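Long-range contacts in UDP-glucose 6-dehydrogenase (Pyrobaculum islandicum, PDB 3VTF), which probably catalyses the NAD-dependent oxidation of UDP-glucose to UDP-glucuronate, and binds UDP-glucose: residues G135-V140 / G165-V170; A123-G128 / V159-G164; R318-L323 / E439-A444. One frame throughout, in Å; residues are numbered along the deposited sequence.

Contact 1: residues G135-V140 / G165-V170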
loop_
_atom_site.group_PDB
_atom_site.type_symbol
_atom_site.label_atom_id
_atom_site.label_comp_id
_atom_site.label_asym_id
_atom_site.label_seq_id
_atom_site.Cartn_x
_atom_site.Cartn_y
_atom_site.Cartn_z
ATOM N N GLY A 135 23.707 40.261 -4.565
ATOM C CA GLY A 135 23.860 40.736 -5.932
ATOM C C GLY A 135 24.158 39.721 -7.000
ATOM O O GLY A 135 24.454 40.113 -8.144
ATOM N N ARG A 136 24.092 38.405 -6.718
ATOM C CA ARG A 136 24.266 37.476 -7.860
ATOM C C ARG A 136 23.415 36.221 -7.691
ATOM O O ARG A 136 22.793 36.075 -6.684
ATOM C CB ARG A 136 25.738 37.170 -8.195
ATOM C CG ARG A 136 26.511 36.546 -7.078
ATOM C CD ARG A 136 28.027 36.875 -7.080
ATOM N NE ARG A 136 28.596 36.047 -5.989
ATOM C CZ ARG A 136 28.832 36.465 -4.746
ATOM N NH1 ARG A 136 28.696 37.740 -4.381
ATOM N NH2 ARG A 136 29.272 35.618 -3.870
ATOM N N TRP A 137 23.401 35.383 -8.697
ATOM C CA TRP A 137 22.477 34.250 -8.758
ATOM C C TRP A 137 22.599 33.422 -7.504
ATOM O O TRP A 137 23.708 33.308 -6.900
ATOM C CB TRP A 137 22.868 33.400 -9.919
ATOM C CG TRP A 137 22.045 32.132 -10.047
ATOM C CD1 TRP A 137 20.849 31.985 -10.749
ATOM C CD2 TRP A 137 22.369 30.778 -9.540
ATOM N NE1 TRP A 137 20.409 30.707 -10.687
ATOM C CE2 TRP A 137 21.265 29.919 -9.975
ATOM C CE3 TRP A 137 23.386 30.229 -8.725
ATOM C CZ2 TRP A 137 21.219 28.563 -9.672
ATOM C CZ3 TRP A 137 23.343 28.837 -8.433
ATOM C CH2 TRP A 137 22.280 28.018 -8.911
ATOM N N HIS A 138 21.463 32.872 -7.099
ATOM C CA HIS A 138 21.347 32.019 -5.912
ATOM C C HIS A 138 20.301 30.945 -6.206
ATOM O O HIS A 138 19.401 31.157 -7.019
ATOM C CB HIS A 138 20.738 32.835 -4.789
ATOM C CG HIS A 138 21.106 32.326 -3.385
ATOM N ND1 HIS A 138 20.221 31.626 -2.620
ATOM C CD2 HIS A 138 22.276 32.436 -2.632
ATOM C CE1 HIS A 138 20.796 31.291 -1.448
ATOM N NE2 HIS A 138 22.047 31.788 -1.453
ATOM N N LEU A 139 20.396 29.789 -5.510
ATOM C CA LEU A 139 19.372 28.761 -5.624
ATOM C C LEU A 139 18.527 28.667 -4.375
ATOM O O LEU A 139 19.041 28.537 -3.268
ATOM C CB LEU A 139 20.039 27.396 -5.927
ATOM C CG LEU A 139 19.133 26.141 -5.953
ATOM C CD1 LEU A 139 18.082 26.199 -7.071
ATOM C CD2 LEU A 139 20.014 24.915 -6.159
ATOM N N VAL A 140 17.214 28.684 -4.528
ATOM C CA VAL A 140 16.342 28.577 -3.353
ATOM C C VAL A 140 15.767 27.130 -3.360
ATOM O O VAL A 140 15.103 26.706 -4.344
ATOM C CB VAL A 140 15.148 29.530 -3.545
ATOM C CG1 VAL A 140 14.251 29.474 -2.315
ATOM C CG2 VAL A 140 15.714 30.965 -3.754
ATOM N N GLY A 165 15.498 42.434 -8.191
ATOM C CA GLY A 165 15.873 42.206 -9.597
ATOM C C GLY A 165 17.033 41.272 -9.807
ATOM O O GLY A 165 17.415 40.986 -10.953
ATOM N N VAL A 166 17.609 40.745 -8.718
ATOM C CA VAL A 166 18.692 39.758 -8.893
ATOM C C VAL A 166 18.082 38.433 -9.334
ATOM O O VAL A 166 17.095 38.007 -8.721
ATOM C CB VAL A 166 19.485 39.581 -7.588
ATOM C CG1 VAL A 166 20.551 38.488 -7.711
ATOM C CG2 VAL A 166 20.079 40.932 -7.153
ATOM N N LYS A 167 18.677 37.808 -10.364
ATOM C CA LYS A 167 18.193 36.519 -10.944
ATOM C C LYS A 167 18.453 35.341 -9.929
ATOM O O LYS A 167 19.404 35.385 -9.139
ATOM C CB LYS A 167 18.891 36.207 -12.273
ATOM C CG LYS A 167 20.334 35.686 -12.062
ATOM C CD LYS A 167 21.118 35.205 -13.307
ATOM C CE LYS A 167 22.598 35.471 -13.046
ATOM N NZ LYS A 167 23.597 34.536 -13.628
ATOM N N PHE A 168 17.559 34.345 -9.919
ATOM C CA PHE A 168 17.734 33.193 -9.016
ATOM C C PHE A 168 16.981 32.044 -9.577
ATOM O O PHE A 168 16.206 32.225 -10.542
ATOM C CB PHE A 168 17.187 33.540 -7.589
ATOM C CG PHE A 168 15.710 33.813 -7.542
ATOM C CD1 PHE A 168 14.832 32.751 -7.264
ATOM C CD2 PHE A 168 15.182 35.097 -7.756
ATOM C CE1 PHE A 168 13.513 32.942 -7.132
ATOM C CE2 PHE A 168 13.816 35.310 -7.688
ATOM C CZ PHE A 168 12.962 34.212 -7.387
ATOM N N SER A 169 17.210 30.877 -9.013
ATOM C CA SER A 169 16.465 29.679 -9.446
ATOM C C SER A 169 15.890 29.003 -8.219
ATOM O O SER A 169 16.229 29.382 -7.087
ATOM C CB SER A 169 17.412 28.683 -10.181
ATOM O OG SER A 169 17.992 29.256 -11.354
ATOM N N VAL A 170 14.910 28.106 -8.437
ATOM C CA VAL A 170 14.154 27.496 -7.323
ATOM C C VAL A 170 14.207 25.985 -7.619
ATOM O O VAL A 170 14.420 25.542 -8.782
ATOM C CB VAL A 170 12.678 27.939 -7.209
ATOM C CG1 VAL A 170 12.599 29.454 -6.903
ATOM C CG2 VAL A 170 11.885 27.622 -8.503
#
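Trp137 NE1 donates its N-H to Ser169 OG at 2.9 Å, the hydroxyl lying close to the indole plane. With CG anti to the backbone N (chi1 176°), Trp137 carries the pyrrole edge of its ring to the neighbouring strand segment, 165-170. The same hydroxyl is also hydrogen-bonded to Asp198 OD2, which gives Ser169 OG two polar partners, while Arg200 makes a cation-pi contact with the indole. Lys167 crosses Trp137 at about a right angle, its CG at the ring edge and CE 3.8 Å from Trp137 CB.

Behind these side chains the two backbones run parallel. Ser169 N donates to His138 O at 3.0 Å, and Val140 N donates to Ser169 O at 2.8 Å. The backbone of Leu139 pairs instead with Asp99 and Thr101, on the other side of its strand, so the strand is paired on both flanks. Lys167 O lacks a hydrogen-bond partner; across the contact the CA-H of Trp137 points at it, at 3.3 Å between CA and O. On the other face, Val140 CG2 touches Phe168 CD1 at 4.0 Å.

The unit is the beta-alpha-beta crossover of strands 139-142 and 169-172 through helix 151-160, within the NAD-binding domain. Its chemistry implies a strand pairing extended at its entrance by a side-chain bond, where the indole N-H is satisfied by the serine oxygen, which is itself held by Asp198.

Contact 2: residues A123-G128 / V159-G164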
loop_
_atom_site.group_PDB
_atom_site.type_symbol
_atom_site.label_atom_id
_atom_site.label_comp_id
_atom_site.label_asym_id
_atom_site.label_seq_id
_atom_site.Cartn_x
_atom_site.Cartn_y
_atom_site.Cartn_z
ATOM N N ALA A 123 10.425 32.734 5.266
ATOM C CA ALA A 123 11.790 32.327 5.017
ATOM C C ALA A 123 12.129 32.716 3.559
ATOM O O ALA A 123 13.246 33.114 3.293
ATOM C CB ALA A 123 11.893 30.786 5.148
ATOM N N ALA A 124 11.160 32.584 2.632
ATOM C CA ALA A 124 11.451 32.858 1.203
ATOM C C ALA A 124 11.762 34.415 1.101
ATOM O O ALA A 124 12.607 34.834 0.317
ATOM C CB ALA A 124 10.235 32.565 0.319
ATOM N N ARG A 125 11.046 35.220 1.863
ATOM C CA ARG A 125 11.280 36.709 1.782
ATOM C C ARG A 125 12.670 36.983 2.316
ATOM O O ARG A 125 13.408 37.849 1.797
ATOM C CB ARG A 125 10.211 37.465 2.595
ATOM C CG ARG A 125 8.863 37.429 1.871
ATOM C CD ARG A 125 7.819 38.472 2.365
ATOM N NE ARG A 125 6.542 38.238 1.644
ATOM C CZ ARG A 125 6.317 38.645 0.389
ATOM N NH1 ARG A 125 7.235 39.362 -0.225
ATOM N NH2 ARG A 125 5.204 38.354 -0.276
ATOM N N ALA A 126 13.065 36.258 3.386
ATOM C CA ALA A 126 14.437 36.440 3.876
ATOM C C ALA A 126 15.477 36.060 2.869
ATOM O O ALA A 126 16.528 36.721 2.748
ATOM C CB ALA A 126 14.681 35.718 5.212
ATOM N N VAL A 127 15.210 34.974 2.144
ATOM C CA VAL A 127 16.061 34.550 1.102
ATOM C C VAL A 127 16.152 35.651 0.053
ATOM O O VAL A 127 17.281 35.970 -0.374
ATOM C CB VAL A 127 15.612 33.205 0.484
ATOM C CG1 VAL A 127 16.447 32.921 -0.744
ATOM C CG2 VAL A 127 15.838 32.023 1.532
ATOM N N GLY A 128 14.990 36.202 -0.339
ATOM C CA GLY A 128 14.989 37.302 -1.354
ATOM C C GLY A 128 15.864 38.510 -0.868
ATOM O O GLY A 128 16.666 39.033 -1.580
ATOM N N VAL A 159 10.391 35.417 -2.912
ATOM C CA VAL A 159 11.793 35.675 -3.221
ATOM C C VAL A 159 11.925 36.880 -4.228
ATOM O O VAL A 159 12.610 37.860 -3.936
ATOM C CB VAL A 159 12.485 34.445 -3.810
ATOM C CG1 VAL A 159 13.963 34.796 -4.087
ATOM C CG2 VAL A 159 12.460 33.248 -2.792
ATOM N N ALA A 160 11.256 36.800 -5.377
ATOM C CA ALA A 160 11.372 37.868 -6.415
ATOM C C ALA A 160 10.952 39.221 -5.855
ATOM O O ALA A 160 11.570 40.241 -6.229
ATOM C CB ALA A 160 10.570 37.494 -7.674
ATOM N N GLU A 161 9.926 39.232 -4.991
ATOM C CA GLU A 161 9.438 40.486 -4.446
ATOM C C GLU A 161 10.487 41.168 -3.533
ATOM O O GLU A 161 10.348 42.358 -3.234
ATOM C CB GLU A 161 8.109 40.310 -3.684
ATOM C CG GLU A 161 6.909 40.107 -4.604
ATOM C CD GLU A 161 5.630 39.769 -3.853
ATOM O OE1 GLU A 161 5.631 39.789 -2.586
ATOM O OE2 GLU A 161 4.630 39.396 -4.509
ATOM N N GLU A 162 11.528 40.441 -3.066
ATOM C CA GLU A 162 12.542 41.058 -2.204
ATOM C C GLU A 162 13.920 41.125 -2.825
ATOM O O GLU A 162 14.826 41.698 -2.236
ATOM C CB GLU A 162 12.653 40.312 -0.819
ATOM C CG GLU A 162 11.309 39.980 -0.149
ATOM C CD GLU A 162 10.614 41.240 0.316
ATOM O OE1 GLU A 162 11.354 42.261 0.452
ATOM O OE2 GLU A 162 9.370 41.203 0.494
ATOM N N ALA A 163 14.112 40.459 -3.962
ATOM C CA ALA A 163 15.438 40.185 -4.493
ATOM C C ALA A 163 15.975 41.464 -5.266
ATOM O O ALA A 163 17.109 41.454 -5.695
ATOM C CB ALA A 163 15.400 38.980 -5.458
ATOM N N GLY A 164 15.161 42.499 -5.421
ATOM C CA GLY A 164 15.559 43.738 -6.139
ATOM C C GLY A 164 16.015 43.477 -7.570
ATOM O O GLY A 164 16.880 44.179 -8.137
#
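Arg125 points the end of its guanidinium at two consecutive glutamates, and the two carboxylates are turned very differently against it. That of Glu161 lies 24° from the guanidinium plane and is gripped end-on: NH1 and NH2 of Arg125 both reach the single oxygen OE1 of Glu161, NH2 at 2.8 Å on its syn side and NH1 on its anti side. The carboxylate of Glu162 stands almost upright to the guanidinium, 87° away, and takes NH1 of Arg125 on the anti lone pair of OE2 at 2.9 Å. NH1 is thus shared between both acids, with neither bond quite straight.

The chain of Arg125 is extended from CG to NE and carries the charge to the two glutamates, whereas Glu162 bends at chi2 (-69°), folding its carboxylate back beside the arginine's methylenes; Glu162 OE2 lies 3.7 Å from Arg125 CD. With an alanine here in place of Arg125, Glu162 would probably lose its mate across the contact and Glu161 would rely on Arg157, leaving two nearby negative charges less well balanced.

Beneath the charges, Val159 CG2 sits against Ala124 CB at 3.9 Å. Gly128 brings its CA to 3.6 Å from Val159 O, a close approach in which a side chain would clash with that oxygen and with Glu162 CB.

Glu121 and Arg157 extend the network with salt bridges to Arg125 and Glu161, respectively. The chemistry implies an alternating charge cluster at the edge of an apolar helix-helix seam, joining helix 118-134 to the end of helix 151-160 in the NAD-binding domain.

Contact 3: residues R318-L323 / E439-A444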
loop_
_atom_site.group_PDB
_atom_site.type_symbol
_atom_site.label_atom_id
_atom_site.label_comp_id
_atom_site.label_asym_id
_atom_site.label_seq_id
_atom_site.Cartn_x
_atom_site.Cartn_y
_atom_site.Cartn_z
ATOM N N ARG A 318 -9.835 6.044 20.433
ATOM C CA ARG A 318 -11.168 5.964 21.053
ATOM C C ARG A 318 -11.505 4.492 21.260
ATOM O O ARG A 318 -12.058 4.105 22.308
ATOM C CB ARG A 318 -12.250 6.623 20.149
ATOM C CG ARG A 318 -12.221 8.159 20.144
ATOM C CD ARG A 318 -13.029 8.877 19.030
ATOM N NE ARG A 318 -14.176 8.118 18.501
ATOM C CZ ARG A 318 -14.441 7.884 17.184
ATOM N NH1 ARG A 318 -13.649 8.351 16.208
ATOM N NH2 ARG A 318 -15.530 7.184 16.814
ATOM N N TYR A 319 -11.217 3.640 20.271
ATOM C CA TYR A 319 -11.550 2.242 20.441
ATOM C C TYR A 319 -10.789 1.584 21.597
ATOM O O TYR A 319 -11.348 0.703 22.296
ATOM C CB TYR A 319 -11.332 1.485 19.114
ATOM C CG TYR A 319 -11.697 0.047 19.077
ATOM C CD1 TYR A 319 -13.046 -0.358 19.306
ATOM C CD2 TYR A 319 -10.717 -0.973 18.772
ATOM C CE1 TYR A 319 -13.401 -1.700 19.239
ATOM C CE2 TYR A 319 -11.103 -2.305 18.678
ATOM C CZ TYR A 319 -12.417 -2.666 18.947
ATOM O OH TYR A 319 -12.734 -4.005 18.885
ATOM N N ALA A 320 -9.512 1.967 21.756
ATOM C CA ALA A 320 -8.643 1.371 22.782
ATOM C C ALA A 320 -9.261 1.718 24.173
ATOM O O ALA A 320 -9.315 0.868 25.055
ATOM C CB ALA A 320 -7.180 1.958 22.684
ATOM N N VAL A 321 -9.678 2.976 24.342
ATOM C CA VAL A 321 -10.275 3.420 25.583
ATOM C C VAL A 321 -11.657 2.704 25.787
ATOM O O VAL A 321 -11.951 2.241 26.883
ATOM C CB VAL A 321 -10.404 4.973 25.577
ATOM C CG1 VAL A 321 -11.358 5.535 26.738
ATOM C CG2 VAL A 321 -9.001 5.574 25.597
ATOM N N GLN A 322 -12.443 2.513 24.713
ATOM C CA GLN A 322 -13.678 1.773 24.823
ATOM C C GLN A 322 -13.469 0.321 25.290
ATOM O O GLN A 322 -14.268 -0.212 26.135
ATOM C CB GLN A 322 -14.461 1.769 23.507
ATOM C CG GLN A 322 -14.966 3.147 23.071
ATOM C CD GLN A 322 -15.565 3.112 21.666
ATOM O OE1 GLN A 322 -15.856 2.026 21.128
ATOM N NE2 GLN A 322 -15.749 4.298 21.064
ATOM N N LEU A 323 -12.414 -0.327 24.778
ATOM C CA LEU A 323 -12.100 -1.688 25.233
ATOM C C LEU A 323 -11.781 -1.691 26.729
ATOM O O LEU A 323 -12.258 -2.585 27.453
ATOM C CB LEU A 323 -10.881 -2.259 24.465
ATOM C CG LEU A 323 -11.095 -2.540 22.973
ATOM C CD1 LEU A 323 -9.786 -2.821 22.279
ATOM C CD2 LEU A 323 -12.120 -3.705 22.822
ATOM N N GLU A 439 -6.439 -7.367 25.663
ATOM C CA GLU A 439 -7.186 -6.950 24.500
ATOM C C GLU A 439 -6.209 -6.280 23.486
ATOM O O GLU A 439 -5.764 -5.213 23.739
ATOM C CB GLU A 439 -8.195 -5.936 24.937
ATOM C CG GLU A 439 -9.368 -6.489 25.729
ATOM C CD GLU A 439 -10.390 -7.210 24.877
ATOM O OE1 GLU A 439 -10.258 -7.238 23.611
ATOM O OE2 GLU A 439 -11.308 -7.815 25.490
ATOM N N GLY A 440 -5.983 -6.879 22.339
ATOM C CA GLY A 440 -5.255 -6.180 21.255
ATOM C C GLY A 440 -6.163 -5.100 20.671
ATOM O O GLY A 440 -7.386 -5.288 20.518
ATOM N N VAL A 441 -5.593 -3.952 20.355
ATOM C CA VAL A 441 -6.425 -2.853 19.856
ATOM C C VAL A 441 -6.933 -3.220 18.450
ATOM O O VAL A 441 -8.018 -2.780 18.079
ATOM C CB VAL A 441 -5.670 -1.487 19.798
ATOM C CG1 VAL A 441 -6.599 -0.409 19.294
ATOM C CG2 VAL A 441 -5.344 -1.069 21.233
ATOM N N ALA A 442 -6.156 -4.023 17.696
ATOM C CA ALA A 442 -6.507 -4.350 16.315
ATOM C C ALA A 442 -6.071 -5.745 15.982
ATOM O O ALA A 442 -5.614 -6.097 14.842
ATOM C CB ALA A 442 -5.798 -3.303 15.417
ATOM N N TRP A 443 -6.166 -6.635 16.975
ATOM C CA TRP A 443 -5.924 -8.049 16.702
ATOM C C TRP A 443 -6.528 -8.771 17.911
ATOM O O TRP A 443 -6.818 -8.154 18.960
ATOM C CB TRP A 443 -4.412 -8.403 16.618
ATOM C CG TRP A 443 -3.602 -7.825 17.775
ATOM C CD1 TRP A 443 -3.273 -8.434 18.986
ATOM C CD2 TRP A 443 -3.063 -6.465 17.894
ATOM N NE1 TRP A 443 -2.536 -7.574 19.789
ATOM C CE2 TRP A 443 -2.415 -6.381 19.209
ATOM C CE3 TRP A 443 -2.995 -5.374 17.026
ATOM C CZ2 TRP A 443 -1.766 -5.237 19.646
ATOM C CZ3 TRP A 443 -2.397 -4.193 17.488
ATOM C CH2 TRP A 443 -1.748 -4.135 18.757
ATOM N N ALA A 444 -6.669 -10.075 17.771
ATOM C CA ALA A 444 -6.991 -10.923 18.955
ATOM C C ALA A 444 -5.692 -11.409 19.549
ATOM O O ALA A 444 -4.659 -11.554 18.838
ATOM C CB ALA A 444 -7.832 -12.085 18.496
ATOM O OXT ALA A 444 -5.618 -11.658 20.771
#
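Tyr319 has CG anti to its own backbone N (chi1 -177°), which swings the phenol ring off helix 304-328 beside Val441. In Val441 the same first torsion (-179°) leaves CG1 beside the carbonyl carbon and CG2 beside the backbone N, so that its two methyls straddle the approach of Ala320. Ala320 CB rests 3.8 Å from Val441 CG2 and slightly farther from CG1.

The tyrosine and valine side chains run alongside each other, pointing opposite ways. Tyr319 presents a ring edge, with CE2 3.2 Å from Val441 O, and the oxygen lies near the ring plane. That carbonyl is buried with no hydrogen-bond partner in the model, and the weakly positive C-H edge probably offsets part of its lost solvation. One turn later Leu323 lays CG over the centre of the Tyr319 ring, 4.2 Å above its plane, and sends CD1 to 3.9 Å from Gly440 O.

Its other methyl, CD2, touches Glu439 OE1 at 4.1 Å, where the two side chains cross at a slant. The charge of Glu439 is met outside this contact: OE2 by Arg327, farther along the same helix, and OE1 by Lys250, which also bonds Gly440 O.

The Val441 side chain lies about 10 Å from the bound UDP-glucose and about 8 Å from the side chain of Arg427, which binds it, so the contact is close to that site without lining it. It sets helix 304-328 against the last strand, 437-440, and the turn after it, at the edge of the six-stranded parallel sheet. Val424 of the adjoining strand 422-425 touches Ala320, Leu323 and Val441, while Leu247 and Lys250 of helix 221-251 pack on Tyr319.

How the contacts relate
Contacts 1 and 2 are neighbours in the NAD-binding domain, their centres about 9 Å apart. Their segments alternate along the chain, helix 118-134 leading into strand 139-142 and helix 151-160 returning toward strand 169-172, so both belong to one run of alternating helices and strands. They meet where Phe168 CZ packs on Val159 CG1 at 3.5 Å and Val140 reaches Val127, joining the parallel strands to the helices covering them. Contact 3 follows later in sequence, on the opposite side of the chain's centre, about 54 and 51 Å centre to centre from contacts 1 and 2, at the edge of the second, six-stranded sheet. The three thus lie in two discrete alpha/beta domains, with bound UDP-glucose between them.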